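Local coordinates for exopolysaccharide biosynthesis protein (Pantoea stewartii subsp. stewartii DC283, PDB 6TGF), which modifies the glycan biofilm of the bacterium that makes it, probably as a tailspike-like hydrolase acting on exopolysaccharide, at residues Arg291-Gly297 with Trp326-Leu332; Trp544-Leu550 with Asp626-Arg632. The contacts are given in a common frame with arbitrary orientation. Residue numbers count along the deposited sequence, not the author numbering.

Contact 1 of 2, residues Arg291-Gly297 with Trp326-Leu332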
loop_
_atom_site.group_PDB
_atom_site.type_symbol
_atom_site.label_atom_id
_atom_site.label_comp_id
_atom_site.label_asym_id
_atom_site.label_seq_id
_atom_site.Cartn_x
_atom_site.Cartn_y
_atom_site.Cartn_z
ATOM N N ARG B 291 2.801 27.349 -6.584
ATOM C CA ARG B 291 1.830 26.261 -6.289
ATOM C C ARG B 291 2.518 24.905 -6.491
ATOM O O ARG B 291 2.518 24.096 -5.543
ATOM C CB ARG B 291 0.595 26.371 -7.190
ATOM C CG ARG B 291 -0.392 27.460 -6.788
ATOM C CD ARG B 291 -1.650 26.959 -6.096
ATOM N NE ARG B 291 -2.377 25.941 -6.848
ATOM C CZ ARG B 291 -3.557 25.429 -6.498
ATOM N NH1 ARG B 291 -4.167 25.840 -5.397
ATOM N NH2 ARG B 291 -4.128 24.505 -7.251
ATOM N N PHE B 292 3.093 24.687 -7.678
ATOM C CA PHE B 292 3.574 23.368 -8.167
ATOM C C PHE B 292 5.073 23.406 -8.480
ATOM O O PHE B 292 5.563 24.405 -9.048
ATOM C CB PHE B 292 2.804 22.957 -9.425
ATOM C CG PHE B 292 1.772 21.879 -9.215
ATOM C CD1 PHE B 292 0.711 22.064 -8.340
ATOM C CD2 PHE B 292 1.854 20.682 -9.909
ATOM C CE1 PHE B 292 -0.239 21.071 -8.157
ATOM C CE2 PHE B 292 0.903 19.690 -9.725
ATOM C CZ PHE B 292 -0.141 19.886 -8.850
ATOM N N PHE B 293 5.770 22.325 -8.117
ATOM C CA PHE B 293 7.081 21.914 -8.686
ATOM C C PHE B 293 7.083 20.393 -8.862
ATOM O O PHE B 293 7.179 19.670 -7.854
ATOM C CB PHE B 293 8.256 22.352 -7.808
ATOM C CG PHE B 293 9.604 22.061 -8.421
ATOM C CD1 PHE B 293 10.210 20.823 -8.268
ATOM C CD2 PHE B 293 10.257 23.021 -9.176
ATOM C CE1 PHE B 293 11.443 20.559 -8.846
ATOM C CE2 PHE B 293 11.490 22.757 -9.753
ATOM C CZ PHE B 293 12.082 21.527 -9.586
ATOM N N ARG B 294 6.965 19.929 -10.107
ATOM C CA ARG B 294 7.121 18.500 -10.481
ATOM C C ARG B 294 8.463 18.332 -11.201
ATOM O O ARG B 294 8.839 19.227 -11.977
ATOM C CB ARG B 294 5.950 18.031 -11.351
ATOM C CG ARG B 294 6.105 16.618 -11.893
ATOM C CD ARG B 294 5.023 16.272 -12.895
ATOM N NE ARG B 294 5.220 14.960 -13.501
ATOM C CZ ARG B 294 6.083 14.680 -14.476
ATOM N NH1 ARG B 294 6.866 15.620 -14.980
ATOM N NH2 ARG B 294 6.166 13.447 -14.946
ATOM N N ILE B 295 9.159 17.229 -10.926
ATOM C CA ILE B 295 10.412 16.831 -11.631
ATOM C C ILE B 295 10.464 15.299 -11.660
ATOM O O ILE B 295 10.274 14.681 -10.596
ATOM C CB ILE B 295 11.645 17.488 -10.973
ATOM C CG1 ILE B 295 12.897 17.349 -11.841
ATOM C CG2 ILE B 295 11.880 16.968 -9.563
ATOM C CD1 ILE B 295 13.920 18.433 -11.600
ATOM N N SER B 296 10.651 14.713 -12.846
ATOM C CA SER B 296 10.550 13.249 -13.079
ATOM C C SER B 296 11.557 12.803 -14.142
ATOM O O SER B 296 11.766 13.554 -15.116
ATOM C CB SER B 296 9.145 12.868 -13.465
ATOM O OG SER B 296 8.978 11.457 -13.443
ATOM N N GLY B 297 12.152 11.622 -13.946
ATOM C CA GLY B 297 12.962 10.916 -14.958
ATOM C C GLY B 297 12.089 10.067 -15.863
ATOM O O GLY B 297 10.865 10.020 -15.626
ATOM N N TRP B 326 3.008 22.200 -3.447
ATOM C CA TRP B 326 2.973 20.798 -3.945
ATOM C C TRP B 326 4.268 20.486 -4.701
ATOM O O TRP B 326 4.639 21.278 -5.590
ATOM C CB TRP B 326 1.738 20.565 -4.824
ATOM C CG TRP B 326 0.455 20.517 -4.054
ATOM C CD1 TRP B 326 -0.056 19.453 -3.370
ATOM C CD2 TRP B 326 -0.490 21.589 -3.889
ATOM N NE1 TRP B 326 -1.249 19.786 -2.789
ATOM C CE2 TRP B 326 -1.542 21.090 -3.091
ATOM C CE3 TRP B 326 -0.551 22.914 -4.334
ATOM C CZ2 TRP B 326 -2.639 21.873 -2.733
ATOM C CZ3 TRP B 326 -1.636 23.686 -3.981
ATOM C CH2 TRP B 326 -2.664 23.171 -3.190
ATOM N N VAL B 327 4.922 19.373 -4.350
ATOM C CA VAL B 327 6.208 18.909 -4.953
ATOM C C VAL B 327 6.101 17.407 -5.244
ATOM O O VAL B 327 5.652 16.662 -4.351
ATOM C CB VAL B 327 7.408 19.226 -4.038
ATOM C CG1 VAL B 327 8.720 18.715 -4.616
ATOM C CG2 VAL B 327 7.510 20.714 -3.739
ATOM N N GLU B 328 6.498 16.996 -6.453
ATOM C CA GLU B 328 6.569 15.576 -6.896
ATOM C C GLU B 328 7.956 15.321 -7.505
ATOM O O GLU B 328 8.287 15.980 -8.512
ATOM C CB GLU B 328 5.451 15.266 -7.894
ATOM C CG GLU B 328 4.061 15.618 -7.386
ATOM C CD GLU B 328 2.912 15.293 -8.331
ATOM O OE1 GLU B 328 3.096 15.420 -9.560
ATOM O OE2 GLU B 328 1.832 14.913 -7.833
ATOM N N ILE B 329 8.740 14.428 -6.890
ATOM C CA ILE B 329 10.036 13.908 -7.424
ATOM C C ILE B 329 9.877 12.404 -7.659
ATOM O O ILE B 329 9.447 11.713 -6.715
ATOM C CB ILE B 329 11.213 14.195 -6.468
ATOM C CG1 ILE B 329 11.149 15.600 -5.864
ATOM C CG2 ILE B 329 12.539 13.947 -7.170
ATOM C CD1 ILE B 329 12.273 15.897 -4.897
ATOM N N SER B 330 10.214 11.907 -8.853
ATOM C CA SER B 330 10.065 10.471 -9.206
ATOM C C SER B 330 11.040 10.056 -10.314
ATOM O O SER B 330 11.360 10.893 -11.175
ATOM C CB SER B 330 8.636 10.153 -9.580
ATOM O OG SER B 330 8.171 11.007 -10.616
ATOM N N ASN B 331 11.491 8.798 -10.264
ATOM C CA ASN B 331 12.249 8.102 -11.338
ATOM C C ASN B 331 13.605 8.785 -11.561
ATOM O O ASN B 331 13.976 8.973 -12.733
ATOM C CB ASN B 331 11.444 8.052 -12.639
ATOM C CG ASN B 331 10.022 7.580 -12.436
ATOM O OD1 ASN B 331 9.779 6.636 -11.689
ATOM N ND2 ASN B 331 9.079 8.232 -13.097
ATOM N N LEU B 332 14.330 9.110 -10.488
ATOM C CA LEU B 332 15.656 9.780 -10.571
ATOM C C LEU B 332 16.683 9.036 -9.712
ATOM O O LEU B 332 16.376 8.733 -8.543
ATOM C CB LEU B 332 15.519 11.236 -10.116
ATOM C CG LEU B 332 14.741 12.151 -11.060
ATOM C CD1 LEU B 332 14.437 13.482 -10.392
ATOM C CD2 LEU B 332 15.498 12.370 -12.362
#
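Successive rungs of a parallel beta-helix stack residue over residue, often like upon like, and R291-G297 with W326-L332, one coil apart, illustrate this with I295 beside I329 and S296 beside S330. The axes of the two strands come within 4.8 Å, 3° from parallel, in register from F292 beside W326 to S296 beside S330, with parallel-sheet bonds such as I295 N to E328 O (2.9 Å). F293, I295, V327 and I329 point into the coil, toward strands 318-324 and 346-350. There I295 (chi1 t) and I329 (chi1 m) adopt different rotamers yet still touch, CG2 to CG2 at 3.9 Å. The opposite face, with W326, R294 and E328, meets a second subunit. W326, an m rotamer, offers CB to F292 CE1 at 3.9 Å, stacks on F357, and receives Y304 and F305 of the second subunit edge-to-face. R294 is extended, t at chi1 to chi3, and bonds to I269 O and to N301 of the second subunit, whereas E328 (m, then t) reaches G303 N of that subunit; R294 NE and E328 OE1 stay 4.5 Å apart, beyond a salt bridge. Near N331, S296 (t) and S330 (p) hydrogen-bond, OG to OG at 3.0 Å.

Contact 2 of 2, residues Trp544-Leu550 with Asp626-Arg632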
loop_
_atom_site.group_PDB
_atom_site.type_symbol
_atom_site.label_atom_id
_atom_site.label_comp_id
_atom_site.label_asym_id
_atom_site.label_seq_id
_atom_site.Cartn_x
_atom_site.Cartn_y
_atom_site.Cartn_z
ATOM N N TRP B 544 -4.653 -37.130 36.082
ATOM C CA TRP B 544 -3.318 -36.476 36.020
ATOM C C TRP B 544 -3.122 -35.835 34.641
ATOM O O TRP B 544 -3.349 -36.527 33.631
ATOM C CB TRP B 544 -2.200 -37.481 36.327
ATOM C CG TRP B 544 -1.972 -37.714 37.787
ATOM C CD1 TRP B 544 -2.306 -38.822 38.511
ATOM C CD2 TRP B 544 -1.350 -36.803 38.711
ATOM N NE1 TRP B 544 -1.934 -38.665 39.819
ATOM C CE2 TRP B 544 -1.345 -37.438 39.973
ATOM C CE3 TRP B 544 -0.798 -35.522 38.597
ATOM C CZ2 TRP B 544 -0.809 -36.829 41.106
ATOM C CZ3 TRP B 544 -0.270 -34.922 39.719
ATOM C CH2 TRP B 544 -0.278 -35.569 40.955
ATOM N N TYR B 545 -2.719 -34.560 34.620
ATOM C CA TYR B 545 -2.301 -33.803 33.410
ATOM C C TYR B 545 -0.876 -33.278 33.613
ATOM O O TYR B 545 -0.544 -32.894 34.751
ATOM C CB TYR B 545 -3.243 -32.625 33.140
ATOM C CG TYR B 545 -4.553 -32.981 32.484
ATOM C CD1 TYR B 545 -4.685 -32.992 31.106
ATOM C CD2 TYR B 545 -5.672 -33.284 33.240
ATOM C CE1 TYR B 545 -5.888 -33.307 30.495
ATOM C CE2 TYR B 545 -6.883 -33.601 32.646
ATOM C CZ TYR B 545 -6.992 -33.614 31.268
ATOM O OH TYR B 545 -8.183 -33.926 30.678
ATOM N N GLU B 546 -0.068 -33.272 32.548
ATOM C CA GLU B 546 1.160 -32.439 32.449
ATOM C C GLU B 546 0.746 -31.087 31.861
ATOM O O GLU B 546 0.294 -31.065 30.700
ATOM C CB GLU B 546 2.233 -33.107 31.587
ATOM C CG GLU B 546 3.565 -32.373 31.618
ATOM C CD GLU B 546 4.676 -32.989 30.783
ATOM O OE1 GLU B 546 4.500 -34.128 30.304
ATOM O OE2 GLU B 546 5.717 -32.323 30.611
ATOM N N LEU B 547 0.860 -30.012 32.646
ATOM C CA LEU B 547 0.503 -28.636 32.209
ATOM C C LEU B 547 1.510 -28.179 31.151
ATOM O O LEU B 547 1.102 -28.004 29.987
ATOM C CB LEU B 547 0.491 -27.689 33.415
ATOM C CG LEU B 547 -0.643 -27.898 34.420
ATOM C CD1 LEU B 547 -0.611 -26.820 35.490
ATOM C CD2 LEU B 547 -2.002 -27.914 33.735
ATOM N N ALA B 548 2.781 -28.026 31.533
ATOM C CA ALA B 548 3.850 -27.497 30.658
ATOM C C ALA B 548 5.231 -27.779 31.254
ATOM O O ALA B 548 5.306 -28.180 32.432
ATOM C CB ALA B 548 3.645 -26.013 30.462
ATOM N N ASN B 549 6.276 -27.583 30.444
ATOM C CA ASN B 549 7.680 -27.418 30.900
ATOM C C ASN B 549 7.978 -25.918 30.969
ATOM O O ASN B 549 7.886 -25.252 29.921
ATOM C CB ASN B 549 8.681 -28.130 29.986
ATOM C CG ASN B 549 10.117 -27.860 30.382
ATOM O OD1 ASN B 549 10.559 -28.273 31.452
ATOM N ND2 ASN B 549 10.851 -27.160 29.532
ATOM N N LEU B 550 8.298 -25.411 32.163
ATOM C CA LEU B 550 8.687 -23.995 32.397
ATOM C C LEU B 550 10.204 -23.861 32.228
ATOM O O LEU B 550 10.938 -24.529 32.983
ATOM C CB LEU B 550 8.260 -23.574 33.807
ATOM C CG LEU B 550 6.767 -23.669 34.117
ATOM C CD1 LEU B 550 6.515 -23.421 35.596
ATOM C CD2 LEU B 550 5.964 -22.694 33.269
ATOM N N ASP B 626 14.917 -26.113 33.418
ATOM C CA ASP B 626 13.650 -26.762 32.981
ATOM C C ASP B 626 12.913 -27.366 34.183
ATOM O O ASP B 626 13.563 -28.060 34.989
ATOM C CB ASP B 626 13.933 -27.813 31.906
ATOM C CG ASP B 626 14.611 -27.238 30.676
ATOM O OD1 ASP B 626 13.902 -26.638 29.845
ATOM O OD2 ASP B 626 15.845 -27.375 30.568
ATOM N N THR B 627 11.602 -27.111 34.278
ATOM C CA THR B 627 10.682 -27.642 35.323
ATOM C C THR B 627 9.358 -28.066 34.673
ATOM O O THR B 627 8.626 -27.170 34.208
ATOM C CB THR B 627 10.417 -26.600 36.419
ATOM O OG1 THR B 627 11.663 -26.048 36.841
ATOM C CG2 THR B 627 9.682 -27.176 37.610
ATOM N N GLN B 628 9.065 -29.372 34.643
ATOM C CA GLN B 628 7.741 -29.918 34.233
ATOM C C GLN B 628 6.801 -29.894 35.442
ATOM O O GLN B 628 7.225 -30.350 36.520
ATOM C CB GLN B 628 7.859 -31.342 33.689
ATOM C CG GLN B 628 8.593 -31.433 32.359
ATOM C CD GLN B 628 10.052 -31.775 32.535
ATOM O OE1 GLN B 628 10.401 -32.850 33.016
ATOM N NE2 GLN B 628 10.918 -30.859 32.134
ATOM N N VAL B 629 5.579 -29.382 35.260
ATOM C CA VAL B 629 4.532 -29.279 36.321
ATOM C C VAL B 629 3.361 -30.193 35.939
ATOM O O VAL B 629 2.833 -30.037 34.821
ATOM C CB VAL B 629 4.073 -27.822 36.523
ATOM C CG1 VAL B 629 2.973 -27.706 37.570
ATOM C CG2 VAL B 629 5.238 -26.912 36.879
ATOM N N PHE B 630 2.991 -31.109 36.839
ATOM C CA PHE B 630 1.815 -32.010 36.726
ATOM C C PHE B 630 0.776 -31.605 37.778
ATOM O O PHE B 630 1.176 -31.195 38.886
ATOM C CB PHE B 630 2.228 -33.473 36.911
ATOM C CG PHE B 630 3.146 -34.018 35.846
ATOM C CD1 PHE B 630 4.492 -33.687 35.831
ATOM C CD2 PHE B 630 2.669 -34.880 34.870
ATOM C CE1 PHE B 630 5.338 -34.193 34.855
ATOM C CE2 PHE B 630 3.517 -35.389 33.897
ATOM C CZ PHE B 630 4.849 -35.043 33.891
ATOM N N ILE B 631 -0.512 -31.708 37.436
ATOM C CA ILE B 631 -1.650 -31.461 38.371
ATOM C C ILE B 631 -2.619 -32.647 38.294
ATOM O O ILE B 631 -2.905 -33.112 37.172
ATOM C CB ILE B 631 -2.349 -30.114 38.081
ATOM C CG1 ILE B 631 -2.960 -30.044 36.678
ATOM C CG2 ILE B 631 -1.393 -28.956 38.324
ATOM C CD1 ILE B 631 -4.092 -29.047 36.559
ATOM N N ARG B 632 -3.074 -33.130 39.453
ATOM C CA ARG B 632 -4.153 -34.145 39.570
ATOM C C ARG B 632 -5.492 -33.405 39.522
ATOM O O ARG B 632 -5.972 -32.965 40.586
ATOM C CB ARG B 632 -3.991 -34.972 40.850
ATOM C CG ARG B 632 -4.902 -36.189 40.916
ATOM C CD ARG B 632 -4.412 -37.242 41.893
ATOM N NE ARG B 632 -4.834 -38.576 41.482
ATOM C CZ ARG B 632 -5.812 -39.289 42.038
ATOM N NH1 ARG B 632 -6.499 -38.818 43.066
ATOM N NH2 ARG B 632 -6.100 -40.488 41.561
#
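An antiparallel pair can absorb an extra residue without losing its sheet, and the beta-sandwich that follows the beta-helix shows how. The axes of segments W544-L550 and D626-R632 approach to 4.4 Å at 167°. Y545 and I631 form a hydrogen-bonded pair, with N and O of each meeting O and N of the other at 2.9 Å, and L550 pairs likewise with T627. Between them lies a beta bulge: L547 and A548 together face V629, which accepts from L547 N through its O (2.9 Å) and gives its N to A548 O (3.1 Å). The helix-like backbone of L547 (phi/psi -69/-65) accommodates the extra residue and turns its CB toward the partner strand, so that L547 CD1 rests on I631 CG2 at 3.6 Å. T627, V629 and I631 point to the core, against strand 589-597 of the other sheet, and L550 CD1 lies 3.9 Å from V629 CG2. On the opposite face, R632 CB sits 3.5 Å above the centroid of the W544 six-membered ring in a CH-pi contact, and E546 CG covers the F630 ring in the same way. Past the bulge, N549 bridges two residues of the neighbouring strand and also bonds to D661: its ND2 gives to D626 OD1 (3.1 Å), D626 OD2 being bonded to T623 OG1, while N549 OD1 accepts from Q628 NE2 at 2.7 Å.

How the contacts relate
Read from the N terminus, the chain forms small N-terminal sheets and then enters the beta-helix, where contact 1 closes a short loop: the 28 intervening residues make one circuit of the beta-helix, through strands 308-311 and 318-324, and return beside their start. Further coils follow, and only after them does strand 543-551 open contact 2. Its loop is longer, 75 residues, and carries strands of both sheets of the sandwich before strand 626-633 returns between 543-551 and 614-620. The two loops lie in series, neither enclosing nor crossing the other; the centres of the two contacts are about 64 Å apart. The comparison is instructive: contact 1 ties adjacent coils, whereas contact 2 ties sequence-distant strands within one domain.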